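Local coordinates for protein latent form of PPO4 Tyrosinase (PDB 4OUA) that hydroxylates monophenols and oxidises the resulting o-diphenols to reactive o-quinones at a two-copper site, the initial step of melanin synthesis, at residues V301-E306 with E318-S323; K408-T413 with F489-V494; I414-K419 with L519-Q524; G525-L530 with K541-V546. All coordinates share one frame; numbering follows the deposited sequence.

Contact 1: V301-E306 with E318-S323; sequences VTQGPE and ELNKDS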
loop_
_atom_site.group_PDB
_atom_site.type_symbol
_atom_site.label_atom_id
_atom_site.label_comp_id
_atom_site.label_asym_id
_atom_site.label_seq_id
_atom_site.Cartn_x
_atom_site.Cartn_y
_atom_site.Cartn_z
ATOM N N VAL B 301 11.861 -13.267 -4.751
ATOM C CA VAL B 301 10.699 -14.144 -4.638
ATOM C C VAL B 301 11.064 -15.569 -4.233
ATOM O O VAL B 301 11.949 -16.188 -4.819
ATOM C CB VAL B 301 9.914 -14.200 -5.960
ATOM C CG1 VAL B 301 8.663 -15.051 -5.795
ATOM C CG2 VAL B 301 9.556 -12.799 -6.422
ATOM N N THR B 302 10.372 -16.078 -3.220
ATOM C CA THR B 302 10.525 -17.463 -2.798
ATOM C C THR B 302 9.296 -18.257 -3.224
ATOM O O THR B 302 8.284 -17.676 -3.613
ATOM C CB THR B 302 10.712 -17.580 -1.274
ATOM O OG1 THR B 302 9.522 -17.138 -0.609
ATOM C CG2 THR B 302 11.891 -16.735 -0.815
ATOM N N GLN B 303 9.378 -19.580 -3.148
ATOM C CA GLN B 303 8.258 -20.415 -3.561
ATOM C C GLN B 303 7.129 -20.365 -2.536
ATOM O O GLN B 303 7.370 -20.345 -1.329
ATOM C CB GLN B 303 8.712 -21.857 -3.785
ATOM C CG GLN B 303 7.634 -22.750 -4.374
ATOM C CD GLN B 303 8.203 -23.892 -5.192
ATOM O OE1 GLN B 303 9.393 -23.911 -5.509
ATOM N NE2 GLN B 303 7.353 -24.853 -5.541
ATOM N N GLY B 304 5.895 -20.335 -3.029
ATOM C CA GLY B 304 4.726 -20.269 -2.173
ATOM C C GLY B 304 3.468 -20.703 -2.898
ATOM O O GLY B 304 3.460 -20.812 -4.123
ATOM N N PRO B 305 2.391 -20.958 -2.142
ATOM C CA PRO B 305 1.128 -21.424 -2.714
ATOM C C PRO B 305 0.153 -20.297 -3.045
ATOM O O PRO B 305 0.158 -19.256 -2.388
ATOM C CB PRO B 305 0.564 -22.303 -1.601
ATOM C CG PRO B 305 1.019 -21.609 -0.353
ATOM C CD PRO B 305 2.367 -20.991 -0.669
ATOM N N GLU B 306 -0.672 -20.513 -4.066
ATOM C CA GLU B 306 -1.793 -19.628 -4.355
ATOM C C GLU B 306 -2.935 -19.946 -3.400
ATOM O O GLU B 306 -3.391 -21.087 -3.333
ATOM C CB GLU B 306 -2.249 -19.784 -5.807
ATOM C CG GLU B 306 -3.608 -19.169 -6.104
ATOM C CD GLU B 306 -3.576 -17.655 -6.124
ATOM O OE1 GLU B 306 -4.357 -17.033 -5.372
ATOM O OE2 GLU B 306 -2.774 -17.086 -6.897
ATOM N N GLU B 318 1.485 -23.921 -6.932
ATOM C CA GLU B 318 2.789 -23.472 -6.462
ATOM C C GLU B 318 3.290 -22.297 -7.292
ATOM O O GLU B 318 3.262 -22.333 -8.523
ATOM C CB GLU B 318 3.803 -24.617 -6.492
ATOM C CG GLU B 318 3.730 -25.526 -5.278
ATOM C CD GLU B 318 3.946 -24.774 -3.977
ATOM O OE1 GLU B 318 5.065 -24.261 -3.762
ATOM O OE2 GLU B 318 2.995 -24.689 -3.172
ATOM N N LEU B 319 3.741 -21.255 -6.605
ATOM C CA LEU B 319 4.225 -20.052 -7.264
ATOM C C LEU B 319 5.684 -19.805 -6.914
ATOM O O LEU B 319 6.124 -20.108 -5.806
ATOM C CB LEU B 319 3.380 -18.840 -6.864
ATOM C CG LEU B 319 1.860 -19.007 -6.905
ATOM C CD1 LEU B 319 1.172 -17.756 -6.376
ATOM C CD2 LEU B 319 1.385 -19.335 -8.313
ATOM N N ASN B 320 6.432 -19.257 -7.866
ATOM C CA ASN B 320 7.811 -18.867 -7.618
ATOM C C ASN B 320 8.259 -17.763 -8.568
ATOM O O ASN B 320 7.439 -17.150 -9.251
ATOM C CB ASN B 320 8.744 -20.078 -7.725
ATOM C CG ASN B 320 8.602 -20.820 -9.043
ATOM O OD1 ASN B 320 8.374 -20.218 -10.092
ATOM N ND2 ASN B 320 8.737 -22.139 -8.990
ATOM N N LYS B 321 9.563 -17.520 -8.605
ATOM C CA LYS B 321 10.133 -16.456 -9.422
ATOM C C LYS B 321 9.878 -16.668 -10.913
ATOM O O LYS B 321 9.854 -15.711 -11.687
ATOM C CB LYS B 321 11.637 -16.350 -9.165
ATOM C CG LYS B 321 12.397 -17.641 -9.435
ATOM C CD LYS B 321 13.863 -17.514 -9.068
ATOM C CE LYS B 321 14.630 -18.772 -9.434
ATOM N NZ LYS B 321 16.083 -18.627 -9.144
ATOM N N ASP B 322 9.689 -17.921 -11.310
ATOM C CA ASP B 322 9.514 -18.257 -12.718
ATOM C C ASP B 322 8.049 -18.261 -13.130
ATOM O O ASP B 322 7.732 -18.437 -14.305
ATOM C CB ASP B 322 10.143 -19.617 -13.026
ATOM C CG ASP B 322 11.657 -19.592 -12.944
ATOM O OD1 ASP B 322 12.244 -18.507 -13.143
ATOM O OD2 ASP B 322 12.259 -20.656 -12.687
ATOM N N SER B 323 7.160 -18.071 -12.163
ATOM C CA SER B 323 5.728 -18.049 -12.438
ATOM C C SER B 323 5.362 -16.907 -13.379
ATOM O O SER B 323 5.750 -15.759 -13.160
ATOM C CB SER B 323 4.932 -17.931 -11.137
ATOM O OG SER B 323 5.059 -19.102 -10.350
#
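Gln303 carries CG trans to its backbone N (chi1 -173°), and the extended chain beyond brings its amide to Glu318. Glu318 bends at chi2 (-58°), which turns its carboxylate back to meet that amide. Gln303 directly precedes, and Glu318 belongs to, a small two-stranded antiparallel sheet, 304-305 with 318-319, joined by a loop without helix or strand. Gln303 NE2 donates to Glu318 OE1 at 3.0 Å. The oxygen lies close to the amide plane and uses the lone pair directed away from its twin oxygen. The side chains cross at about a right angle, with amide and carboxylate planes 31° apart. The other oxygen, Glu318 OE2, rests 3.8 Å from Pro305 CB.

Next to this hydrogen bond the backbones of Gly304 and Leu319 exchange two more. In one of them Gly304 N reaches Leu319 O at 2.8 Å. The same oxygen also receives a CA-H contact from Gln303.

The Leu319 side chain points to the other face of the sheet, where CD1 lies 4.0 Å from Glu306 CB. Phe313 and Gln83 also touch this leucine. With Leu319 cut back to an alanine, the space between the sheet and Phe313 is likely to open and the Glu306 chain to lose support. Glu306 is fixed by Gly309 N and Ser310 OG, about 7 Å from the side chain of the copper ligand His81.

At the far end Val301 CG1 packs against Lys321 N at 3.8 Å. The 318-323 segment turns away there through an Asx turn, in which Asp322 N donates to Asn320 OD1 at 2.9 Å.

Contact 2: K408-T413 with F489-V494; sequences KMFDWT and FDPQAV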
loop_
_atom_site.group_PDB
_atom_site.type_symbol
_atom_site.label_atom_id
_atom_site.label_comp_id
_atom_site.label_asym_id
_atom_site.label_seq_id
_atom_site.Cartn_x
_atom_site.Cartn_y
_atom_site.Cartn_z
ATOM N N LYS B 408 20.042 -1.067 24.892
ATOM C CA LYS B 408 19.054 -2.132 24.991
ATOM C C LYS B 408 17.662 -1.577 25.261
ATOM O O LYS B 408 17.495 -0.655 26.059
ATOM C CB LYS B 408 19.447 -3.123 26.089
ATOM N N MET B 409 16.667 -2.137 24.581
ATOM C CA MET B 409 15.275 -1.769 24.807
ATOM C C MET B 409 14.344 -2.810 24.197
ATOM O O MET B 409 14.713 -3.509 23.254
ATOM C CB MET B 409 14.966 -0.391 24.219
ATOM C CG MET B 409 14.569 -0.429 22.751
ATOM S SD MET B 409 13.493 0.938 22.268
ATOM C CE MET B 409 13.061 0.447 20.603
ATOM N N PHE B 410 13.138 -2.908 24.745
ATOM C CA PHE B 410 12.123 -3.804 24.204
ATOM C C PHE B 410 11.261 -3.077 23.179
ATOM O O PHE B 410 10.752 -1.989 23.446
ATOM C CB PHE B 410 11.247 -4.369 25.323
ATOM C CG PHE B 410 11.831 -5.573 26.007
ATOM C CD1 PHE B 410 11.403 -6.849 25.675
ATOM C CD2 PHE B 410 12.806 -5.433 26.981
ATOM C CE1 PHE B 410 11.935 -7.961 26.302
ATOM C CE2 PHE B 410 13.343 -6.542 27.610
ATOM C CZ PHE B 410 12.906 -7.808 27.270
ATOM N N ASP B 411 11.109 -3.681 22.005
ATOM C CA ASP B 411 10.279 -3.109 20.951
ATOM C C ASP B 411 8.848 -3.628 21.058
ATOM O O ASP B 411 8.577 -4.795 20.774
ATOM C CB ASP B 411 10.864 -3.432 19.575
ATOM C CG ASP B 411 10.120 -2.744 18.449
ATOM O OD1 ASP B 411 9.629 -1.615 18.658
ATOM O OD2 ASP B 411 10.029 -3.334 17.352
ATOM N N TRP B 412 7.934 -2.754 21.467
ATOM C CA TRP B 412 6.555 -3.157 21.723
ATOM C C TRP B 412 5.646 -2.930 20.522
ATOM O O TRP B 412 5.626 -1.847 19.937
ATOM C CB TRP B 412 6.003 -2.408 22.938
ATOM C CG TRP B 412 6.812 -2.623 24.178
ATOM C CD1 TRP B 412 7.775 -1.798 24.683
ATOM C CD2 TRP B 412 6.736 -3.743 25.067
ATOM N NE1 TRP B 412 8.299 -2.333 25.833
ATOM C CE2 TRP B 412 7.679 -3.527 26.091
ATOM C CE3 TRP B 412 5.960 -4.907 25.098
ATOM C CZ2 TRP B 412 7.869 -4.432 27.133
ATOM C CZ3 TRP B 412 6.150 -5.802 26.133
ATOM C CH2 TRP B 412 7.096 -5.561 27.137
ATOM N N THR B 413 4.890 -3.961 20.167
ATOM C CA THR B 413 3.940 -3.877 19.068
ATOM C C THR B 413 2.682 -4.677 19.379
ATOM O O THR B 413 2.741 -5.695 20.070
ATOM C CB THR B 413 4.546 -4.394 17.753
ATOM O OG1 THR B 413 3.674 -4.070 16.663
ATOM C CG2 THR B 413 4.733 -5.900 17.812
ATOM N N PHE B 489 11.277 1.016 28.992
ATOM C CA PHE B 489 10.571 0.110 28.090
ATOM C C PHE B 489 10.476 -1.305 28.663
ATOM O O PHE B 489 10.367 -2.275 27.914
ATOM C CB PHE B 489 11.260 0.072 26.722
ATOM C CG PHE B 489 11.291 1.402 26.015
ATOM C CD1 PHE B 489 12.379 2.249 26.149
ATOM C CD2 PHE B 489 10.236 1.799 25.210
ATOM C CE1 PHE B 489 12.413 3.468 25.498
ATOM C CE2 PHE B 489 10.265 3.018 24.557
ATOM C CZ PHE B 489 11.354 3.853 24.701
ATOM N N ASP B 490 10.513 -1.418 29.987
ATOM C CA ASP B 490 10.473 -2.721 30.647
ATOM C C ASP B 490 9.059 -3.294 30.726
ATOM O O ASP B 490 8.095 -2.562 30.952
ATOM C CB ASP B 490 11.076 -2.623 32.049
ATOM C CG ASP B 490 12.577 -2.405 32.022
ATOM O OD1 ASP B 490 13.326 -3.401 32.114
ATOM O OD2 ASP B 490 13.007 -1.239 31.900
ATOM N N PRO B 491 8.941 -4.618 30.545
ATOM C CA PRO B 491 7.687 -5.380 30.477
ATOM C C PRO B 491 6.713 -5.100 31.622
ATOM O O PRO B 491 5.527 -4.886 31.363
ATOM C CB PRO B 491 8.167 -6.832 30.523
ATOM C CG PRO B 491 9.511 -6.788 29.904
ATOM C CD PRO B 491 10.116 -5.487 30.356
ATOM N N GLN B 492 7.192 -5.112 32.863
ATOM C CA GLN B 492 6.316 -4.861 34.001
ATOM C C GLN B 492 5.770 -3.438 33.968
ATOM O O GLN B 492 4.619 -3.198 34.328
ATOM C CB GLN B 492 7.046 -5.109 35.324
ATOM C CG GLN B 492 6.216 -4.738 36.549
ATOM C CD GLN B 492 6.912 -5.054 37.858
ATOM O OE1 GLN B 492 7.430 -6.154 38.053
ATOM N NE2 GLN B 492 6.927 -4.086 38.767
ATOM N N ALA B 493 6.604 -2.500 33.531
ATOM C CA ALA B 493 6.210 -1.099 33.456
ATOM C C ALA B 493 5.140 -0.883 32.390
ATOM O O ALA B 493 4.126 -0.229 32.637
ATOM C CB ALA B 493 7.419 -0.224 33.176
ATOM N N VAL B 494 5.369 -1.441 31.205
ATOM C CA VAL B 494 4.440 -1.283 30.092
ATOM C C VAL B 494 3.166 -2.098 30.301
ATOM O O VAL B 494 2.085 -1.692 29.873
ATOM C CB VAL B 494 5.089 -1.696 28.758
ATOM C CG1 VAL B 494 5.483 -3.157 28.798
ATOM C CG2 VAL B 494 4.142 -1.428 27.601
#
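Trp412 is the main bump of strand 407-419, and the hollow that takes it is formed by Phe489 and the start of helix 491-500. Val494 CG1 lies over one face of the indole. The model sets this methyl too close for its distance to be trusted. Phe410 CB, from the same strand as Trp412, covers the opposite face. Pro491 fills in at the six-membered end of the indole, with its CB 3.8 Å from Trp412 CH2 and near the ring plane.

The indole edge is held by a polar bond. Trp412 NE1 donates to Phe489 O at 2.9 Å, with the oxygen almost in the plane of the indole. The donor stands above the carbonyl plane, 42° out of it. Phe410 CB packs against the same oxygen at 3.4 Å. Loss of the indole to an alanine is likely to leave Phe489 O without this donor and open a gap between Val494 and Phe410.

A second bump is Phe489. Met409 CG sits between its backbone N and carbonyl carbon (chi1 86°), and the extended chain carries SD over the Phe489 ring centre, 4.1 Å from the centroid, a Met-aromatic contact. Phe410 turns one face to Pro491 CD.

The joint docks the first turn of helix 491-500 on the four-stranded antiparallel sheet of the C-terminal domain. Ile482 of helix 479-485 touches Trp412, Phe489 and Val494. Leu392 of helix 388-397 meets Met409 and Phe489.

Contact 3: I414-K419 with L519-Q524; sequences IQASWK and LRIRVQ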
loop_
_atom_site.group_PDB
_atom_site.type_symbol
_atom_site.label_atom_id
_atom_site.label_comp_id
_atom_site.label_asym_id
_atom_site.label_seq_id
_atom_site.Cartn_x
_atom_site.Cartn_y
_atom_site.Cartn_z
ATOM N N ILE B 414 1.545 -4.215 18.871
ATOM C CA ILE B 414 0.297 -4.948 19.032
ATOM C C ILE B 414 0.175 -6.011 17.948
ATOM O O ILE B 414 -0.155 -5.712 16.801
ATOM C CB ILE B 414 -0.926 -4.019 18.979
ATOM C CG1 ILE B 414 -0.935 -3.085 20.190
ATOM C CG2 ILE B 414 -2.208 -4.832 18.933
ATOM C CD1 ILE B 414 -2.150 -2.196 20.261
ATOM N N GLN B 415 0.460 -7.254 18.319
ATOM C CA GLN B 415 0.404 -8.366 17.383
ATOM C C GLN B 415 -1.027 -8.876 17.265
ATOM O O GLN B 415 -1.666 -9.195 18.267
ATOM C CB GLN B 415 1.344 -9.488 17.828
ATOM C CG GLN B 415 2.036 -10.225 16.692
ATOM C CD GLN B 415 1.106 -11.152 15.932
ATOM O OE1 GLN B 415 0.046 -11.533 16.427
ATOM N NE2 GLN B 415 1.504 -11.522 14.720
ATOM N N ALA B 416 -1.530 -8.945 16.038
ATOM C CA ALA B 416 -2.891 -9.410 15.802
ATOM C C ALA B 416 -2.946 -10.373 14.624
ATOM O O ALA B 416 -2.517 -10.045 13.519
ATOM C CB ALA B 416 -3.822 -8.231 15.567
ATOM N N SER B 417 -3.472 -11.566 14.870
ATOM C CA SER B 417 -3.622 -12.564 13.822
ATOM C C SER B 417 -5.038 -13.115 13.829
ATOM O O SER B 417 -5.706 -13.128 14.863
ATOM C CB SER B 417 -2.609 -13.697 13.999
ATOM O OG SER B 417 -2.870 -14.437 15.180
ATOM N N TRP B 418 -5.495 -13.563 12.667
ATOM C CA TRP B 418 -6.846 -14.084 12.526
ATOM C C TRP B 418 -6.965 -14.874 11.233
ATOM O O TRP B 418 -6.168 -14.696 10.311
ATOM C CB TRP B 418 -7.869 -12.946 12.550
ATOM C CG TRP B 418 -7.707 -11.995 11.407
ATOM C CD1 TRP B 418 -8.435 -11.967 10.253
ATOM C CD2 TRP B 418 -6.740 -10.942 11.296
ATOM N NE1 TRP B 418 -7.988 -10.957 9.436
ATOM C CE2 TRP B 418 -6.948 -10.315 10.053
ATOM C CE3 TRP B 418 -5.723 -10.468 12.130
ATOM C CZ2 TRP B 418 -6.173 -9.240 9.623
ATOM C CZ3 TRP B 418 -4.958 -9.399 11.700
ATOM C CH2 TRP B 418 -5.186 -8.796 10.459
ATOM N N LYS B 419 -7.959 -15.751 11.168
ATOM C CA LYS B 419 -8.196 -16.535 9.966
ATOM C C LYS B 419 -9.039 -15.742 8.976
ATOM O O LYS B 419 -10.211 -15.462 9.234
ATOM C CB LYS B 419 -8.882 -17.858 10.310
ATOM N N LEU B 519 -9.919 -14.319 15.756
ATOM C CA LEU B 519 -9.118 -13.137 16.054
ATOM C C LEU B 519 -8.294 -13.339 17.319
ATOM O O LEU B 519 -8.841 -13.519 18.406
ATOM C CB LEU B 519 -10.008 -11.900 16.199
ATOM C CG LEU B 519 -9.289 -10.590 16.533
ATOM C CD1 LEU B 519 -8.136 -10.345 15.570
ATOM C CD2 LEU B 519 -10.264 -9.418 16.511
ATOM N N ARG B 520 -6.976 -13.308 17.165
ATOM C CA ARG B 520 -6.070 -13.505 18.289
ATOM C C ARG B 520 -5.138 -12.309 18.440
ATOM O O ARG B 520 -4.124 -12.211 17.749
ATOM C CB ARG B 520 -5.262 -14.791 18.101
ATOM C CG ARG B 520 -4.673 -15.345 19.383
ATOM C CD ARG B 520 -5.772 -15.710 20.367
ATOM N NE ARG B 520 -6.758 -16.611 19.775
ATOM C CZ ARG B 520 -7.830 -17.070 20.413
ATOM N NH1 ARG B 520 -8.059 -16.714 21.670
ATOM N NH2 ARG B 520 -8.673 -17.885 19.794
ATOM N N ILE B 521 -5.488 -11.398 19.342
ATOM C CA ILE B 521 -4.690 -10.196 19.556
ATOM C C ILE B 521 -3.837 -10.324 20.813
ATOM O O ILE B 521 -4.159 -11.091 21.719
ATOM C CB ILE B 521 -5.578 -8.940 19.666
ATOM C CG1 ILE B 521 -6.553 -8.871 18.490
ATOM C CG2 ILE B 521 -4.725 -7.681 19.723
ATOM C CD1 ILE B 521 -7.469 -7.669 18.530
ATOM N N ARG B 522 -2.746 -9.567 20.861
ATOM C CA ARG B 522 -1.839 -9.602 21.998
ATOM C C ARG B 522 -0.774 -8.519 21.869
ATOM O O ARG B 522 -0.492 -8.041 20.772
ATOM C CB ARG B 522 -1.178 -10.978 22.115
ATOM C CG ARG B 522 -0.187 -11.295 21.004
ATOM C CD ARG B 522 0.341 -12.716 21.120
ATOM N NE ARG B 522 1.556 -12.922 20.335
ATOM C CZ ARG B 522 1.573 -13.338 19.071
ATOM N NH1 ARG B 522 0.436 -13.594 18.437
ATOM N NH2 ARG B 522 2.730 -13.495 18.441
ATOM N N VAL B 523 -0.190 -8.130 22.997
ATOM C CA VAL B 523 0.905 -7.169 22.997
ATOM C C VAL B 523 2.242 -7.894 23.082
ATOM O O VAL B 523 2.578 -8.476 24.113
ATOM C CB VAL B 523 0.785 -6.173 24.165
ATOM C CG1 VAL B 523 2.057 -5.352 24.293
ATOM C CG2 VAL B 523 -0.422 -5.273 23.970
ATOM N N GLN B 524 3.005 -7.858 21.994
ATOM C CA GLN B 524 4.270 -8.579 21.933
ATOM C C GLN B 524 5.472 -7.646 22.050
ATOM O O GLN B 524 5.642 -6.731 21.243
ATOM C CB GLN B 524 4.360 -9.383 20.634
ATOM C CG GLN B 524 5.682 -10.110 20.440
ATOM C CD GLN B 524 5.691 -10.980 19.199
ATOM O OE1 GLN B 524 4.663 -11.534 18.808
ATOM N NE2 GLN B 524 6.856 -11.105 18.571
#
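Segments 414-419 and 520-524 run antiparallel, their axes 4.6 Å apart at closest and 155° between directions, with Gln415-Arg522 and Ser417-Arg520 as hydrogen-bonded pairs. Ser417 N reaches Arg520 O at 3.0 Å, and Arg520 N answers to Ser417 O. At the other pair Arg522 N donates to Gln415 O at 2.8 Å, while the bond from Gln415 N to Arg522 O is weak.

On the face of Gln415 and Arg522 the two long side chains lie side by side. The Gln415 amide stacks on the Arg522 guanidinium, their planes 27° apart. Gln415 CG stands over one face of the guanidinium, toward its rim. Gln415 OE1 comes 2.9 Å from Arg522 NH1, but at an angle too poor for a hydrogen bond. Arg522 NE bonds instead to Asn547 OD1, and its NH2 makes a weak bond to Gln524 OE1. Together these probably limit rotation of the guanidinium.

The two strands are the inner pair of a four-stranded antiparallel sheet in the C-terminal domain, flanked by strands 471-477 and 538-548. Its opposite face, with Ile414, Ala416, Ile521 and Val523, is apolar. With CG2 opposite its backbone N, beside the carbonyl carbon, Ile521 meets Ile414 CG2 at 3.9 Å through that methyl. Its other branch, CG1, packs on Ala416 CB at 4.1 Å. Strand 503-509 of a second sheet covers this side, with Tyr505 on Ile521 and Leu503 on Val523. Past the last bonded pair, Trp418 CB meets Leu519 CD1 at 4.0 Å.

Contact 4: G525-L530 with K541-V546; sequences GRPLHL and KNIPIV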
loop_
_atom_site.group_PDB
_atom_site.type_symbol
_atom_site.label_atom_id
_atom_site.label_comp_id
_atom_site.label_asym_id
_atom_site.label_seq_id
_atom_site.Cartn_x
_atom_site.Cartn_y
_atom_site.Cartn_z
ATOM N N GLY B 525 6.302 -7.887 23.060
ATOM C CA GLY B 525 7.527 -7.129 23.251
ATOM C C GLY B 525 8.740 -7.900 22.766
ATOM O O GLY B 525 8.783 -9.127 22.860
ATOM N N ARG B 526 9.732 -7.182 22.249
ATOM C CA ARG B 526 10.908 -7.814 21.660
ATOM C C ARG B 526 12.216 -7.212 22.162
ATOM O O ARG B 526 12.414 -5.999 22.094
ATOM C CB ARG B 526 10.855 -7.714 20.135
ATOM C CG ARG B 526 9.857 -8.655 19.484
ATOM C CD ARG B 526 9.829 -8.460 17.980
ATOM N NE ARG B 526 11.166 -8.502 17.394
ATOM C CZ ARG B 526 11.735 -9.598 16.901
ATOM N NH1 ARG B 526 11.083 -10.753 16.920
ATOM N NH2 ARG B 526 12.957 -9.539 16.387
ATOM N N PRO B 527 13.118 -8.070 22.665
ATOM C CA PRO B 527 14.441 -7.662 23.149
ATOM C C PRO B 527 15.366 -7.243 22.012
ATOM O O PRO B 527 15.859 -8.098 21.277
ATOM C CB PRO B 527 14.974 -8.927 23.837
ATOM C CG PRO B 527 13.782 -9.817 24.021
ATOM C CD PRO B 527 12.877 -9.504 22.877
ATOM N N LEU B 528 15.590 -5.941 21.870
ATOM C CA LEU B 528 16.507 -5.434 20.857
ATOM C C LEU B 528 17.720 -4.788 21.509
ATOM O O LEU B 528 17.607 -4.170 22.569
ATOM C CB LEU B 528 15.809 -4.426 19.943
ATOM C CG LEU B 528 14.647 -4.929 19.088
ATOM C CD1 LEU B 528 14.145 -3.816 18.186
ATOM C CD2 LEU B 528 15.056 -6.140 18.269
ATOM N N HIS B 529 18.878 -4.930 20.873
ATOM C CA HIS B 529 20.098 -4.339 21.406
ATOM C C HIS B 529 20.974 -3.764 20.295
ATOM O O HIS B 529 20.924 -4.209 19.147
ATOM C CB HIS B 529 20.879 -5.369 22.235
ATOM C CG HIS B 529 21.424 -6.514 21.437
ATOM N ND1 HIS B 529 22.704 -6.520 20.926
ATOM C CD2 HIS B 529 20.870 -7.694 21.075
ATOM C CE1 HIS B 529 22.912 -7.651 20.276
ATOM N NE2 HIS B 529 21.813 -8.382 20.351
ATOM N N LEU B 530 21.764 -2.756 20.650
ATOM C CA LEU B 530 22.645 -2.084 19.703
ATOM C C LEU B 530 24.089 -2.108 20.183
ATOM O O LEU B 530 24.499 -1.244 20.957
ATOM C CB LEU B 530 22.197 -0.636 19.484
ATOM C CG LEU B 530 21.048 -0.383 18.507
ATOM C CD1 LEU B 530 20.572 1.057 18.609
ATOM C CD2 LEU B 530 21.481 -0.704 17.084
ATOM N N LYS B 541 18.817 -12.832 21.081
ATOM C CA LYS B 541 18.263 -14.183 21.046
ATOM C C LYS B 541 18.306 -14.874 22.408
ATOM O O LYS B 541 17.729 -15.949 22.584
ATOM C CB LYS B 541 19.008 -15.028 20.011
ATOM N N ASN B 542 18.989 -14.258 23.368
ATOM C CA ASN B 542 19.078 -14.810 24.715
ATOM C C ASN B 542 17.780 -14.623 25.494
ATOM O O ASN B 542 17.258 -15.569 26.081
ATOM C CB ASN B 542 20.236 -14.167 25.480
ATOM C CG ASN B 542 21.556 -14.296 24.752
ATOM O OD1 ASN B 542 21.744 -15.203 23.940
ATOM N ND2 ASN B 542 22.483 -13.387 25.039
ATOM N N ILE B 543 17.266 -13.397 25.490
ATOM C CA ILE B 543 16.043 -13.069 26.215
ATOM C C ILE B 543 14.802 -13.518 25.449
ATOM O O ILE B 543 14.651 -13.210 24.267
ATOM C CB ILE B 543 15.946 -11.557 26.491
ATOM C CG1 ILE B 543 17.246 -11.046 27.116
ATOM C CG2 ILE B 543 14.756 -11.254 27.387
ATOM C CD1 ILE B 543 17.242 -9.562 27.415
ATOM N N PRO B 544 13.903 -14.245 26.131
ATOM C CA PRO B 544 12.681 -14.778 25.517
ATOM C C PRO B 544 11.687 -13.682 25.143
ATOM O O PRO B 544 11.606 -12.663 25.831
ATOM C CB PRO B 544 12.108 -15.682 26.612
ATOM C CG PRO B 544 12.617 -15.094 27.882
ATOM C CD PRO B 544 13.993 -14.579 27.563
ATOM N N ILE B 545 10.945 -13.894 24.060
ATOM C CA ILE B 545 9.951 -12.927 23.608
ATOM C C ILE B 545 8.850 -12.754 24.650
ATOM O O ILE B 545 8.462 -13.712 25.319
ATOM C CB ILE B 545 9.315 -13.350 22.266
ATOM C CG1 ILE B 545 10.396 -13.685 21.234
ATOM C CG2 ILE B 545 8.392 -12.260 21.744
ATOM C CD1 ILE B 545 11.226 -12.496 20.806
ATOM N N VAL B 546 8.352 -11.530 24.785
ATOM C CA VAL B 546 7.291 -11.242 25.742
ATOM C C VAL B 546 5.943 -11.080 25.044
ATOM O O VAL B 546 5.832 -10.362 24.052
ATOM C CB VAL B 546 7.595 -9.968 26.550
ATOM C CG1 VAL B 546 6.456 -9.664 27.509
ATOM C CG2 VAL B 546 8.906 -10.120 27.301
#
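Gly525 N donates to Val546 O at 2.7 Å with an angle of 149° at the hydrogen. The return bond runs from Val546 N to Gly525 O at 3.1 Å. In both, the donor is tilted out of the carbonyl plane. Ile545 CG2 also lies near Gly525 O.

Ile545 has its two arms on different partners. A bend at chi2 (-67°) turns CD1 toward the Pro527 ring, where it lies 4.0 Å from Pro527 CD. The two side chains cross at about a right angle.

These residues belong to a beta hairpin made of strands 520-530 and 538-548, the latter interrupted within 541-545. Strand 538-548 lies at the outer side of the four-stranded sheet. Along the interruption side chains make the contact with segment 525-530, although Pro527 keeps a backbone hydrogen bond with Asp540, just before it. Pro527, which has no N-H to offer, meets Ile543 through its ring. Pro527 CG is 3.7 Å from Ile543 CB and 3.5 Å from Ile543 O. Ile543 N bonds to Asp540 OD2.

On the side of strand 407-419, Phe410 touches Pro527, Ile543 and Val546 and so joins both arms of the hairpin to that strand. Arg526 starts away from segment 541-546. Its side chain touches His242 in a loop, while its NH1 also passes 4.3 Å from Ile545 CD1.

Contacts 3 and 4 lie in one sheet, and contact 2 packs a helix start on its strand 407-419. Contacts 2 and 3 share that strand, contacts 3 and 4 share strand 520-530. The centres of contacts 2 and 4 are only about 9 Å apart, and Asp411 N lies 2.7 Å from Arg526 O, a probable hydrogen bond. Contacts 2 and 3 meet through Thr413 O and Gln524 N, 2.9 Å apart and also probably bonded. Contact 1 stands apart, its centre about 27 Å from that of contact 3 and about 37 Å from that of contact 2. It is the one near the active site, with the Glu306 side chain about 11 Å from a copper ion. The other three lie away from the copper site.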